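Local coordinates for putative antioxidant defense protein Mlr4105 (Mesorhizobium loti, PDB 3C1L) that probably acts as a peroxiredoxin-type antioxidant enzyme of the AhpD-like, carboxymuconolactone decarboxylase clan, at residues E18-Y23 with F43-L48; K67-M72 with T121-F126; C86-G91 with M177-E182; A143-A148 with R153-I158. All blocks are in the same frame, centred on the assembly; numbering follows the deposited sequence.

Contact 1. Residues E18-Y23 with F43-L48; sequences EPTKAY and FDDKKL
Thr20 and Asp45 join the starts of two helices of this all-helical AhpD-like fold: Thr20 lies in the first turn of helix 18-31, and Asp45 is the first residue of helix 45-60. Their CA atoms are 7.3 Å apart, the nearest such pair between 18-23 and 43-48. One hydrogen bond spans the gap, from Thr20 OG1 to Asp45 OD1 at 2.8 Å. The hydroxyl approaches tilted 49° out of the carboxylate plane. Thr20 can serve a polar and an apolar neighbour together because its branches diverge: CG2 is anti to the backbone N, while OG1 is anti to the carbonyl carbon (chi1 -64°). The methyl meets Leu48, one turn after Asp45, tip to tip. Thr20 OG1 also hydrogen-bonds Ser17 OG, just before the helix, which gives this buried hydroxyl a second partner. Were Asp45 an alanine, the Thr20 hydroxyl would probably lose its mate on helix 45-60, and the two helix starts would be tied by little more than the Leu48 methyl. Asp44 caps helix 45-60, its OD1 accepting from Lys46 N at 3.3 Å with an N-H...O angle of 146°. Leu48 also rests on Leu38 of helix 36-40, while its CD2 lies 3.7 Å from both Thr20 OG1 and Thr20 CG2.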
loop_
_atom_site.group_PDB
_atom_site.type_symbol
_atom_site.label_atom_id
_atom_site.label_comp_id
_atom_site.label_asym_id
_atom_site.label_seq_id
_atom_site.Cartn_x
_atom_site.Cartn_y
_atom_site.Cartn_z
ATOM N N GLU B 18 -1.674 -39.681 26.321
ATOM C CA GLU B 18 -2.317 -39.587 27.634
ATOM C C GLU B 18 -2.015 -38.286 28.406
ATOM O O GLU B 18 -2.895 -37.784 29.121
ATOM C CB GLU B 18 -1.988 -40.800 28.480
ATOM C CG GLU B 18 -2.907 -41.985 28.168
ATOM C CD GLU B 18 -4.368 -41.676 28.471
ATOM O OE1 GLU B 18 -4.668 -40.580 29.016
ATOM O OE2 GLU B 18 -5.213 -42.536 28.171
ATOM N N PRO B 19 -0.780 -37.755 28.283
ATOM C CA PRO B 19 -0.452 -36.426 28.751
ATOM C C PRO B 19 -1.309 -35.305 28.158
ATOM O O PRO B 19 -1.673 -34.384 28.875
ATOM C CB PRO B 19 1.008 -36.271 28.326
ATOM C CG PRO B 19 1.552 -37.627 28.392
ATOM C CD PRO B 19 0.433 -38.581 28.141
ATOM N N THR B 20 -1.625 -35.373 26.875
ATOM C CA THR B 20 -2.434 -34.338 26.236
ATOM C C THR B 20 -3.901 -34.416 26.612
ATOM O O THR B 20 -4.548 -33.400 26.842
ATOM C CB THR B 20 -2.273 -34.394 24.737
ATOM O OG1 THR B 20 -0.907 -34.100 24.442
ATOM C CG2 THR B 20 -3.187 -33.388 24.005
ATOM N N LYS B 21 -4.421 -35.630 26.675
ATOM C CA LYS B 21 -5.771 -35.845 27.191
ATOM C C LYS B 21 -5.950 -35.200 28.590
ATOM O O LYS B 21 -6.912 -34.460 28.831
ATOM C CB LYS B 21 -6.063 -37.346 27.249
ATOM C CG LYS B 21 -6.039 -38.056 25.887
ATOM C CD LYS B 21 -6.604 -39.482 26.020
ATOM C CE LYS B 21 -6.039 -40.463 24.986
ATOM N NZ LYS B 21 -6.280 -41.911 25.390
ATOM N N ALA B 22 -4.996 -35.477 29.482
ATOM C CA ALA B 22 -4.946 -34.896 30.836
ATOM C C ALA B 22 -4.867 -33.365 30.836
ATOM O O ALA B 22 -5.630 -32.678 31.555
ATOM C CB ALA B 22 -3.759 -35.481 31.607
ATOM N N TYR B 23 -3.945 -32.834 30.036
ATOM C CA TYR B 23 -3.742 -31.419 29.932
ATOM C C TYR B 23 -5.000 -30.684 29.470
ATOM O O TYR B 23 -5.331 -29.601 29.973
ATOM C CB TYR B 23 -2.630 -31.132 28.921
ATOM C CG TYR B 23 -2.382 -29.656 28.767
ATOM C CD1 TYR B 23 -1.801 -28.912 29.796
ATOM C CD2 TYR B 23 -2.785 -28.981 27.610
ATOM C CE1 TYR B 23 -1.603 -27.549 29.651
ATOM C CE2 TYR B 23 -2.588 -27.647 27.473
ATOM C CZ TYR B 23 -2.001 -26.944 28.489
ATOM O OH TYR B 23 -1.823 -25.622 28.318
ATOM N N PHE B 43 -1.403 -32.996 17.071
ATOM C CA PHE B 43 -0.873 -34.088 16.208
ATOM C C PHE B 43 0.602 -34.381 16.529
ATOM O O PHE B 43 1.133 -35.404 16.112
ATOM C CB PHE B 43 -1.022 -33.762 14.710
ATOM C CG PHE B 43 -0.118 -32.615 14.223
ATOM C CD1 PHE B 43 1.193 -32.852 13.823
ATOM C CD2 PHE B 43 -0.588 -31.331 14.162
ATOM C CE1 PHE B 43 2.001 -31.826 13.378
ATOM C CE2 PHE B 43 0.232 -30.282 13.717
ATOM C CZ PHE B 43 1.523 -30.538 13.329
ATOM N N ASP B 44 1.239 -33.476 17.282
ATOM C CA ASP B 44 2.625 -33.591 17.717
ATOM C C ASP B 44 2.817 -32.953 19.122
ATOM O O ASP B 44 2.869 -31.735 19.247
ATOM C CB ASP B 44 3.474 -32.853 16.662
ATOM C CG ASP B 44 4.945 -33.222 16.699
ATOM O OD1 ASP B 44 5.441 -33.719 17.722
ATOM O OD2 ASP B 44 5.609 -33.031 15.663
ATOM N N ASP B 45 2.931 -33.759 20.174
ATOM C CA ASP B 45 3.074 -33.234 21.543
ATOM C C ASP B 45 4.284 -32.325 21.675
ATOM O O ASP B 45 4.395 -31.575 22.641
ATOM C CB ASP B 45 3.249 -34.376 22.570
ATOM C CG ASP B 45 1.939 -35.028 22.984
ATOM O OD1 ASP B 45 0.892 -34.730 22.361
ATOM O OD2 ASP B 45 1.970 -35.854 23.936
ATOM N N LYS B 46 5.206 -32.456 20.720
ATOM C CA LYS B 46 6.452 -31.695 20.661
ATOM C C LYS B 46 6.150 -30.262 20.327
ATOM O O LYS B 46 6.626 -29.343 20.984
ATOM C CB LYS B 46 7.362 -32.301 19.570
ATOM C CG LYS B 46 8.853 -32.071 19.725
ATOM C CD LYS B 46 9.652 -33.328 19.317
ATOM C CE LYS B 46 11.127 -33.251 19.792
ATOM N NZ LYS B 46 11.943 -34.521 19.560
ATOM N N LYS B 47 5.338 -30.093 19.292
ATOM C CA LYS B 47 4.891 -28.807 18.852
ATOM C C LYS B 47 3.948 -28.146 19.892
ATOM O O LYS B 47 4.108 -26.984 20.229
ATOM C CB LYS B 47 4.174 -28.952 17.503
ATOM C CG LYS B 47 5.018 -29.549 16.389
ATOM C CD LYS B 47 4.456 -29.184 15.006
ATOM C CE LYS B 47 5.209 -29.813 13.830
ATOM N NZ LYS B 47 6.629 -30.126 14.083
ATOM N N LEU B 48 2.967 -28.896 20.378
ATOM C CA LEU B 48 2.009 -28.408 21.371
ATOM C C LEU B 48 2.754 -27.838 22.571
ATOM O O LEU B 48 2.500 -26.717 22.979
ATOM C CB LEU B 48 1.066 -29.554 21.792
ATOM C CG LEU B 48 -0.075 -29.322 22.778
ATOM C CD1 LEU B 48 -1.036 -28.255 22.255
ATOM C CD2 LEU B 48 -0.832 -30.647 23.054
#

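Contact 2. Residues K67-M72 with T121-F126; sequences KLDREM and TAMLEF
Helices 67-80 and 118-132 pack side by side in the helical core of the AhpD-like fold, with Met72 and Met123, both selenomethionines, meeting between them. The axes of segments 67-72 and 121-126 approach to 10.8 Å and run in similar directions, 35° apart. No hydrogen bond crosses this buried interface; it is chiefly apolar packing, of methyls, one selenium and the Asp69 CB. Met123 extends from its helix with CG anti to the backbone N (chi1 175°) and then bends at chi3 (76°), which brings both SE and CE against Asp69. SE lies 3.9 Å from Asp69 CB, and CE is equally close to Asp69 O, so the apolar stem and backbone of the aspartate provide the contact surface. The Asp69 carboxylate has a weak, long ion pair with Arg119. Met72, also bent at chi3, turns its CE to two partners, Met123 CE at 3.9 Å and Leu124 CD1 at 3.7 Å, its side chain crossing each of theirs at about a right angle. Met123 also packs on Ile158 of helix 152-175. The other Leu124 branch touches backbone instead of side chain: CD2 is 3.7 Å from Met72 O.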
loop_
_atom_site.group_PDB
_atom_site.type_symbol
_atom_site.label_atom_id
_atom_site.label_comp_id
_atom_site.label_asym_id
_atom_site.label_seq_id
_atom_site.Cartn_x
_atom_site.Cartn_y
_atom_site.Cartn_z
ATOM N N LYS B 67 -1.424 -8.252 32.026
ATOM C CA LYS B 67 -1.944 -9.236 31.093
ATOM C C LYS B 67 -2.892 -8.555 30.098
ATOM O O LYS B 67 -2.965 -8.969 28.970
ATOM C CB LYS B 67 -2.600 -10.439 31.804
ATOM C CG LYS B 67 -1.630 -11.211 32.703
ATOM C CD LYS B 67 -2.159 -12.588 33.193
ATOM C CE LYS B 67 -3.683 -12.651 33.331
ATOM N NZ LYS B 67 -4.193 -13.935 33.970
ATOM N N LEU B 68 -3.603 -7.513 30.542
ATOM C CA LEU B 68 -4.572 -6.829 29.693
ATOM C C LEU B 68 -3.872 -6.016 28.602
ATOM O O LEU B 68 -4.348 -6.000 27.478
ATOM C CB LEU B 68 -5.528 -5.962 30.543
ATOM C CG LEU B 68 -6.376 -4.910 29.810
ATOM C CD1 LEU B 68 -7.431 -5.570 28.920
ATOM C CD2 LEU B 68 -7.056 -3.965 30.783
ATOM N N ASP B 69 -2.747 -5.368 28.926
ATOM C CA ASP B 69 -1.936 -4.652 27.932
ATOM C C ASP B 69 -1.533 -5.540 26.768
ATOM O O ASP B 69 -1.611 -5.148 25.584
ATOM C CB ASP B 69 -0.617 -4.127 28.553
ATOM C CG ASP B 69 -0.805 -2.915 29.443
ATOM O OD1 ASP B 69 -1.803 -2.135 29.333
ATOM O OD2 ASP B 69 0.090 -2.742 30.294
ATOM N N ARG B 70 -1.056 -6.726 27.111
ATOM C CA ARG B 70 -0.637 -7.733 26.128
ATOM C C ARG B 70 -1.796 -8.283 25.289
ATOM O O ARG B 70 -1.660 -8.373 24.088
ATOM C CB ARG B 70 0.173 -8.842 26.795
ATOM C CG ARG B 70 1.499 -8.355 27.331
ATOM C CD ARG B 70 2.185 -9.409 28.138
ATOM N NE ARG B 70 1.831 -9.365 29.555
ATOM C CZ ARG B 70 2.245 -10.219 30.471
ATOM N NH1 ARG B 70 2.951 -11.288 30.142
ATOM N NH2 ARG B 70 1.901 -10.019 31.739
ATOM N N GLU B 71 -2.950 -8.589 25.912
ATOM C CA GLU B 71 -4.172 -8.886 25.145
ATOM C C GLU B 71 -4.602 -7.700 24.261
ATOM O O GLU B 71 -5.193 -7.914 23.191
ATOM C CB GLU B 71 -5.333 -9.276 26.051
ATOM C CG GLU B 71 -5.116 -10.554 26.825
ATOM C CD GLU B 71 -5.265 -11.835 25.983
ATOM O OE1 GLU B 71 -5.531 -11.745 24.761
ATOM O OE2 GLU B 71 -5.107 -12.935 26.545
HETATM N N MSE B 72 -4.338 -6.462 24.677
HETATM C CA MSE B 72 -4.636 -5.277 23.824
HETATM C C MSE B 72 -3.724 -5.204 22.640
HETATM O O MSE B 72 -4.153 -4.869 21.527
HETATM C CB MSE B 72 -4.543 -3.938 24.588
HETATM C CG MSE B 72 -5.773 -3.628 25.432
HETATM SE SE MSE B 72 -5.661 -1.951 26.493
HETATM C CE MSE B 72 -4.752 -0.809 25.336
ATOM N N THR B 121 -1.629 4.263 24.332
ATOM C CA THR B 121 -1.496 4.805 22.998
ATOM C C THR B 121 -0.074 4.582 22.420
ATOM O O THR B 121 0.053 4.159 21.290
ATOM C CB THR B 121 -1.902 6.289 22.958
ATOM O OG1 THR B 121 -3.249 6.407 23.426
ATOM C CG2 THR B 121 -1.794 6.904 21.557
ATOM N N ALA B 122 0.974 4.896 23.160
ATOM C CA ALA B 122 2.317 4.759 22.644
ATOM C C ALA B 122 2.652 3.306 22.283
ATOM O O ALA B 122 3.297 3.040 21.275
ATOM C CB ALA B 122 3.341 5.338 23.620
HETATM N N MSE B 123 2.184 2.394 23.131
HETATM C CA MSE B 123 2.364 0.972 23.000
HETATM C C MSE B 123 1.733 0.401 21.727
HETATM O O MSE B 123 2.371 -0.344 20.964
HETATM C CB MSE B 123 1.730 0.330 24.249
HETATM C CG MSE B 123 1.699 -1.164 24.257
HETATM SE SE MSE B 123 1.029 -1.752 25.981
HETATM C CE MSE B 123 -0.914 -1.334 25.636
ATOM N N LEU B 124 0.496 0.823 21.498
ATOM C CA LEU B 124 -0.335 0.353 20.437
ATOM C C LEU B 124 0.119 1.003 19.150
ATOM O O LEU B 124 0.141 0.356 18.124
ATOM C CB LEU B 124 -1.825 0.656 20.743
ATOM C CG LEU B 124 -2.543 -0.194 21.828
ATOM C CD1 LEU B 124 -4.072 0.032 21.847
ATOM C CD2 LEU B 124 -2.259 -1.668 21.693
ATOM N N GLU B 125 0.511 2.267 19.194
ATOM C CA GLU B 125 1.037 2.887 17.979
ATOM C C GLU B 125 2.353 2.220 17.541
ATOM O O GLU B 125 2.570 2.018 16.335
ATOM C CB GLU B 125 1.204 4.404 18.140
ATOM C CG GLU B 125 -0.138 5.186 18.292
ATOM C CD GLU B 125 -0.960 5.313 17.004
ATOM O OE1 GLU B 125 -0.588 4.695 15.967
ATOM O OE2 GLU B 125 -1.998 6.045 17.031
ATOM N N PHE B 126 3.214 1.848 18.496
ATOM C CA PHE B 126 4.407 1.078 18.116
ATOM C C PHE B 126 4.022 -0.283 17.437
ATOM O O PHE B 126 4.531 -0.649 16.361
ATOM C CB PHE B 126 5.281 0.860 19.305
ATOM C CG PHE B 126 6.567 0.183 19.003
ATOM C CD1 PHE B 126 7.623 0.894 18.437
ATOM C CD2 PHE B 126 6.751 -1.162 19.320
ATOM C CE1 PHE B 126 8.833 0.287 18.155
ATOM C CE2 PHE B 126 7.970 -1.812 19.018
ATOM C CZ PHE B 126 9.024 -1.072 18.449
#

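Contact 3. Residues C86-G91 with M177-E182; sequences CLTAHG and MRPNDE
Thr88, on helix 84-98, and Pro179, in the irregular chain after helix 152-175, form a small buried contact in which a methyl group meets a proline ring. Thr88 CG2 is 3.6 Å from Pro179 CB and 3.7 Å from Pro179 CG, so the methyl sits against the CB-CG side of the ring. Thr88 CB is also 3.7 Å from Pro179 CG, and the two side chains cross at about a right angle. The Thr88 hydroxyl turns back to bond Tyr84 O one turn earlier, and the same rotation (chi1 -64°) lays the methyl against the proline. OG1 is still only 3.8 Å from Pro179 CG. At the margin, Thr88 CG2 comes within 4.4 Å of Asn180 O, and no hydrogen bond links the segments.

The next shell fixes the course of the coil. Pro179 also packs on Tyr84 and Tyr85, and the buried Asn180 amide is held at both ends, OD1 accepting from Asn36 N and ND2 donating to Val34 O. Arg178 O accepts from Asn36 ND2 as well, so the coil is pinned at the start of helix 36-40. On the subunit boundary, Met109 of the third subunit packs on Thr88, and Ala113 O of that subunit accepts from Arg178 NH2. The coil thus packs on a flank of the helix carrying the CxxC motif that ends at Cys86; His90, one turn later and bonded to Glu71, completes a Glu/CxxC/His pattern as in AhpD, consistent with a redox site.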
loop_
_atom_site.group_PDB
_atom_site.type_symbol
_atom_site.label_atom_id
_atom_site.label_comp_id
_atom_site.label_asym_id
_atom_site.label_seq_id
_atom_site.Cartn_x
_atom_site.Cartn_y
_atom_site.Cartn_z
ATOM N N CYS B 86 -8.126 -14.731 16.094
ATOM C CA CYS B 86 -7.500 -14.004 17.152
ATOM C C CYS B 86 -8.344 -12.890 17.638
ATOM O O CYS B 86 -8.347 -12.628 18.843
ATOM C CB CYS B 86 -6.151 -13.487 16.719
ATOM S SG CYS B 86 -4.923 -14.822 16.521
ATOM N N LEU B 87 -9.109 -12.270 16.737
ATOM C CA LEU B 87 -10.027 -11.238 17.167
ATOM C C LEU B 87 -11.137 -11.791 18.078
ATOM O O LEU B 87 -11.522 -11.154 19.070
ATOM C CB LEU B 87 -10.598 -10.481 15.967
ATOM C CG LEU B 87 -9.604 -9.570 15.252
ATOM C CD1 LEU B 87 -10.152 -9.029 13.927
ATOM C CD2 LEU B 87 -9.183 -8.406 16.182
ATOM N N THR B 88 -11.626 -12.978 17.734
ATOM C CA THR B 88 -12.586 -13.687 18.541
ATOM C C THR B 88 -12.071 -14.054 19.949
ATOM O O THR B 88 -12.749 -13.773 20.948
ATOM C CB THR B 88 -13.068 -14.936 17.791
ATOM O OG1 THR B 88 -13.756 -14.510 16.631
ATOM C CG2 THR B 88 -14.004 -15.828 18.645
ATOM N N ALA B 89 -10.899 -14.684 20.005
ATOM C CA ALA B 89 -10.331 -15.268 21.209
ATOM C C ALA B 89 -9.755 -14.242 22.169
ATOM O O ALA B 89 -9.966 -14.323 23.370
ATOM C CB ALA B 89 -9.247 -16.296 20.818
ATOM N N HIS B 90 -9.036 -13.263 21.616
ATOM C CA HIS B 90 -8.373 -12.233 22.398
ATOM C C HIS B 90 -9.280 -11.016 22.609
ATOM O O HIS B 90 -9.149 -10.319 23.604
ATOM C CB HIS B 90 -7.011 -11.918 21.785
ATOM C CG HIS B 90 -6.104 -13.116 21.758
ATOM N ND1 HIS B 90 -5.482 -13.608 22.882
ATOM C CD2 HIS B 90 -5.805 -13.978 20.762
ATOM C CE1 HIS B 90 -4.803 -14.692 22.570
ATOM N NE2 HIS B 90 -4.981 -14.938 21.287
ATOM N N GLY B 91 -10.232 -10.796 21.704
ATOM C CA GLY B 91 -11.378 -9.938 21.978
ATOM C C GLY B 91 -12.097 -10.331 23.262
ATOM O O GLY B 91 -12.327 -9.481 24.123
HETATM N N MSE B 177 -8.087 -21.239 10.497
HETATM C CA MSE B 177 -8.296 -21.829 11.837
HETATM C C MSE B 177 -9.536 -21.221 12.452
HETATM O O MSE B 177 -9.767 -20.033 12.311
HETATM C CB MSE B 177 -7.086 -21.612 12.744
HETATM C CG MSE B 177 -7.050 -22.565 13.990
HETATM SE SE MSE B 177 -5.644 -21.884 15.184
HETATM C CE MSE B 177 -4.188 -22.820 14.302
ATOM N N ARG B 178 -10.331 -22.049 13.129
ATOM C CA ARG B 178 -11.657 -21.664 13.608
ATOM C C ARG B 178 -11.707 -21.518 15.121
ATOM O O ARG B 178 -11.483 -22.472 15.824
ATOM C CB ARG B 178 -12.689 -22.714 13.174
ATOM C CG ARG B 178 -12.797 -22.861 11.659
ATOM C CD ARG B 178 -12.969 -21.495 11.096
ATOM N NE ARG B 178 -13.409 -21.448 9.724
ATOM C CZ ARG B 178 -14.302 -20.583 9.255
ATOM N NH1 ARG B 178 -14.914 -19.721 10.069
ATOM N NH2 ARG B 178 -14.611 -20.618 7.963
ATOM N N PRO B 179 -12.027 -20.312 15.617
ATOM C CA PRO B 179 -12.068 -20.110 17.051
ATOM C C PRO B 179 -13.245 -20.839 17.667
ATOM O O PRO B 179 -14.246 -21.080 16.993
ATOM C CB PRO B 179 -12.243 -18.582 17.183
ATOM C CG PRO B 179 -12.990 -18.175 15.957
ATOM C CD PRO B 179 -12.694 -19.217 14.890
ATOM N N ASN B 180 -13.179 -21.145 18.953
ATOM C CA ASN B 180 -14.307 -21.831 19.609
ATOM C C ASN B 180 -15.572 -20.967 19.593
ATOM O O ASN B 180 -15.531 -19.781 19.918
ATOM C CB ASN B 180 -13.976 -22.181 21.061
ATOM C CG ASN B 180 -12.701 -22.980 21.190
ATOM O OD1 ASN B 180 -11.664 -22.507 20.809
ATOM N ND2 ASN B 180 -12.787 -24.202 21.731
ATOM N N ASP B 181 -16.703 -21.591 19.290
ATOM C CA ASP B 181 -17.965 -20.884 19.156
ATOM C C ASP B 181 -18.301 -20.139 20.459
ATOM O O ASP B 181 -18.972 -19.101 20.421
ATOM C CB ASP B 181 -19.088 -21.868 18.757
ATOM C CG ASP B 181 -20.420 -21.155 18.350
ATOM O OD1 ASP B 181 -20.401 -20.223 17.487
ATOM O OD2 ASP B 181 -21.492 -21.548 18.889
ATOM N N GLU B 182 -17.812 -20.669 21.585
ATOM C CA GLU B 182 -18.182 -20.208 22.928
ATOM C C GLU B 182 -17.620 -18.837 23.278
ATOM O O GLU B 182 -18.162 -18.157 24.145
ATOM C CB GLU B 182 -17.699 -21.206 23.993
ATOM C CG GLU B 182 -18.494 -22.503 24.073
ATOM C CD GLU B 182 -18.040 -23.614 23.129
ATOM O OE1 GLU B 182 -17.130 -23.411 22.283
ATOM O OE2 GLU B 182 -18.612 -24.720 23.249
#

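Contact 4. Residues A143-A148 with R153-I158; sequences AALRKA and RDIWDI
Leu145 and Ile155 meet where helix 139-147 gives way to the long helix 152-175, two successive helices joined by a short turn, whose segment axes lie at 116° and come within 10.5 Å. Followed outward from its CB, Ile155 divides at once. CG1, anti to the carbonyl carbon (chi1 -69°), carries the branch toward helix 139-147 and lies 3.9 Å from Leu145 CD1 and 4.0 Å from Leu145 CB. The second branch, CG2, touches the same leucine methyl at 4.1 Å. Beyond CG1, the terminal CD1 touches both Leu145 CB and Arg146 CG, the latter also 4.1 Å away. One turn further along, Ile158 CD1 meets the other Leu145 methyl, CD2, at 4.2 Å. Cutting Ile155 back to an alanine is likely to open a gap beside Leu145 and leave Arg146 CG without its apolar neighbour. Phe126 of helix 118-132 packs on both Leu145 and Ile158, and Leu9 of the second subunit packs on Ile155. Arg146 meets Ile155 through CG, while its guanidinium forms salt bridges with Glu139 and Asp152. The corner is thus closed by dispersion and hydrophobic burial, with the Arg146 charge paired outside the apolar contact.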
loop_
_atom_site.group_PDB
_atom_site.type_symbol
_atom_site.label_atom_id
_atom_site.label_comp_id
_atom_site.label_asym_id
_atom_site.label_seq_id
_atom_site.Cartn_x
_atom_site.Cartn_y
_atom_site.Cartn_z
ATOM N N ALA B 143 12.695 5.495 21.179
ATOM C CA ALA B 143 12.772 6.721 21.935
ATOM C C ALA B 143 11.374 7.152 22.381
ATOM O O ALA B 143 11.184 7.516 23.533
ATOM C CB ALA B 143 13.450 7.813 21.108
ATOM N N ALA B 144 10.393 7.075 21.488
ATOM C CA ALA B 144 9.014 7.466 21.827
ATOM C C ALA B 144 8.400 6.531 22.898
ATOM O O ALA B 144 7.717 7.011 23.788
ATOM C CB ALA B 144 8.154 7.538 20.576
ATOM N N LEU B 145 8.683 5.225 22.866
ATOM C CA LEU B 145 8.243 4.331 23.940
ATOM C C LEU B 145 8.899 4.726 25.263
ATOM O O LEU B 145 8.241 4.720 26.334
ATOM C CB LEU B 145 8.547 2.848 23.647
ATOM C CG LEU B 145 7.678 2.169 22.572
ATOM C CD1 LEU B 145 8.164 0.724 22.181
ATOM C CD2 LEU B 145 6.247 2.164 22.967
ATOM N N ARG B 146 10.192 5.035 25.227
ATOM C CA ARG B 146 10.865 5.521 26.432
ATOM C C ARG B 146 10.264 6.792 27.005
ATOM O O ARG B 146 10.103 6.890 28.209
ATOM C CB ARG B 146 12.334 5.728 26.217
ATOM C CG ARG B 146 13.108 4.467 25.976
ATOM C CD ARG B 146 14.566 4.759 26.152
ATOM N NE ARG B 146 15.344 3.624 25.717
ATOM C CZ ARG B 146 15.814 3.445 24.492
ATOM N NH1 ARG B 146 15.687 4.375 23.543
ATOM N NH2 ARG B 146 16.471 2.339 24.231
ATOM N N LYS B 147 9.907 7.746 26.156
ATOM C CA LYS B 147 9.158 8.944 26.605
ATOM C C LYS B 147 7.811 8.591 27.272
ATOM O O LYS B 147 7.327 9.345 28.107
ATOM C CB LYS B 147 8.871 9.902 25.427
ATOM C CG LYS B 147 10.085 10.455 24.828
ATOM C CD LYS B 147 9.805 11.554 23.798
ATOM C CE LYS B 147 11.119 11.871 23.061
ATOM N NZ LYS B 147 11.064 13.052 22.137
ATOM N N ALA B 148 7.199 7.467 26.893
ATOM C CA ALA B 148 5.926 7.036 27.494
ATOM C C ALA B 148 6.139 6.261 28.820
ATOM O O ALA B 148 5.165 5.870 29.487
ATOM C CB ALA B 148 5.147 6.216 26.490
ATOM N N ARG B 153 13.354 -3.515 28.817
ATOM C CA ARG B 153 12.710 -4.814 28.943
ATOM C C ARG B 153 11.220 -4.753 28.537
ATOM O O ARG B 153 10.735 -5.655 27.856
ATOM C CB ARG B 153 12.938 -5.397 30.307
ATOM C CG ARG B 153 12.310 -6.758 30.532
ATOM C CD ARG B 153 12.453 -7.807 29.355
ATOM N NE ARG B 153 11.281 -8.672 29.403
ATOM C CZ ARG B 153 11.024 -9.525 30.404
ATOM N NH1 ARG B 153 11.908 -9.687 31.375
ATOM N NH2 ARG B 153 9.883 -10.252 30.412
ATOM N N ASP B 154 10.532 -3.651 28.851
ATOM C CA ASP B 154 9.164 -3.447 28.368
ATOM C C ASP B 154 9.081 -3.353 26.853
ATOM O O ASP B 154 8.153 -3.890 26.235
ATOM C CB ASP B 154 8.572 -2.155 28.912
ATOM C CG ASP B 154 8.499 -2.114 30.441
ATOM O OD1 ASP B 154 8.510 -3.197 31.098
ATOM O OD2 ASP B 154 8.436 -0.962 30.978
ATOM N N ILE B 155 10.036 -2.666 26.245
ATOM C CA ILE B 155 10.048 -2.498 24.778
ATOM C C ILE B 155 10.212 -3.854 24.137
ATOM O O ILE B 155 9.505 -4.218 23.183
ATOM C CB ILE B 155 11.225 -1.577 24.318
ATOM C CG1 ILE B 155 10.988 -0.122 24.763
ATOM C CG2 ILE B 155 11.466 -1.669 22.772
ATOM C CD1 ILE B 155 12.056 0.856 24.286
ATOM N N TRP B 156 11.135 -4.626 24.695
ATOM C CA TRP B 156 11.274 -6.031 24.362
ATOM C C TRP B 156 9.929 -6.784 24.435
ATOM O O TRP B 156 9.609 -7.521 23.516
ATOM C CB TRP B 156 12.336 -6.756 25.232
ATOM C CG TRP B 156 12.376 -8.240 24.938
ATOM C CD1 TRP B 156 11.442 -9.199 25.309
ATOM C CD2 TRP B 156 13.347 -8.931 24.146
ATOM N NE1 TRP B 156 11.793 -10.432 24.808
ATOM C CE2 TRP B 156 12.959 -10.301 24.101
ATOM C CE3 TRP B 156 14.530 -8.542 23.520
ATOM C CZ2 TRP B 156 13.697 -11.252 23.438
ATOM C CZ3 TRP B 156 15.255 -9.491 22.860
ATOM C CH2 TRP B 156 14.841 -10.841 22.824
ATOM N N ASP B 157 9.163 -6.624 25.511
ATOM C CA ASP B 157 7.911 -7.386 25.670
ATOM C C ASP B 157 6.811 -6.929 24.701
ATOM O O ASP B 157 6.011 -7.749 24.171
ATOM C CB ASP B 157 7.410 -7.300 27.110
ATOM C CG ASP B 157 8.267 -8.072 28.097
ATOM O OD1 ASP B 157 8.981 -8.998 27.691
ATOM O OD2 ASP B 157 8.226 -7.757 29.315
ATOM N N ILE B 158 6.760 -5.621 24.469
ATOM C CA ILE B 158 5.798 -5.061 23.490
ATOM C C ILE B 158 6.123 -5.617 22.116
ATOM O O ILE B 158 5.227 -6.096 21.382
ATOM C CB ILE B 158 5.786 -3.490 23.439
ATOM C CG1 ILE B 158 5.322 -2.902 24.804
ATOM C CG2 ILE B 158 4.957 -2.993 22.205
ATOM C CD1 ILE B 158 5.875 -1.434 25.178
#

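In the fold
Contact 1 closes first along the chain; contacts 2 and 3 then interleave, and contact 4 falls inside the mostly helical span that contact 3 closes. Contacts 2 and 4 are neighbours, with centres 11 Å apart, and share one apolar core: Ala122 and Phe126 of helix 118-132 touch Ala148, Leu145 and Ile158. Contacts 2 and 3, centres 19 Å apart, are joined by Glu71 OE1 and His90 ND1 at 2.6 Å, a probable hydrogen bond linking helices 67-80 and 84-98 beside the CxxC motif ending at Cys86, consistent with an AhpD-like redox site. Contacts 1 and 4, centres 36 Å apart on opposite sides, both border the second subunit, so helix packing continues into the six-chain assembly.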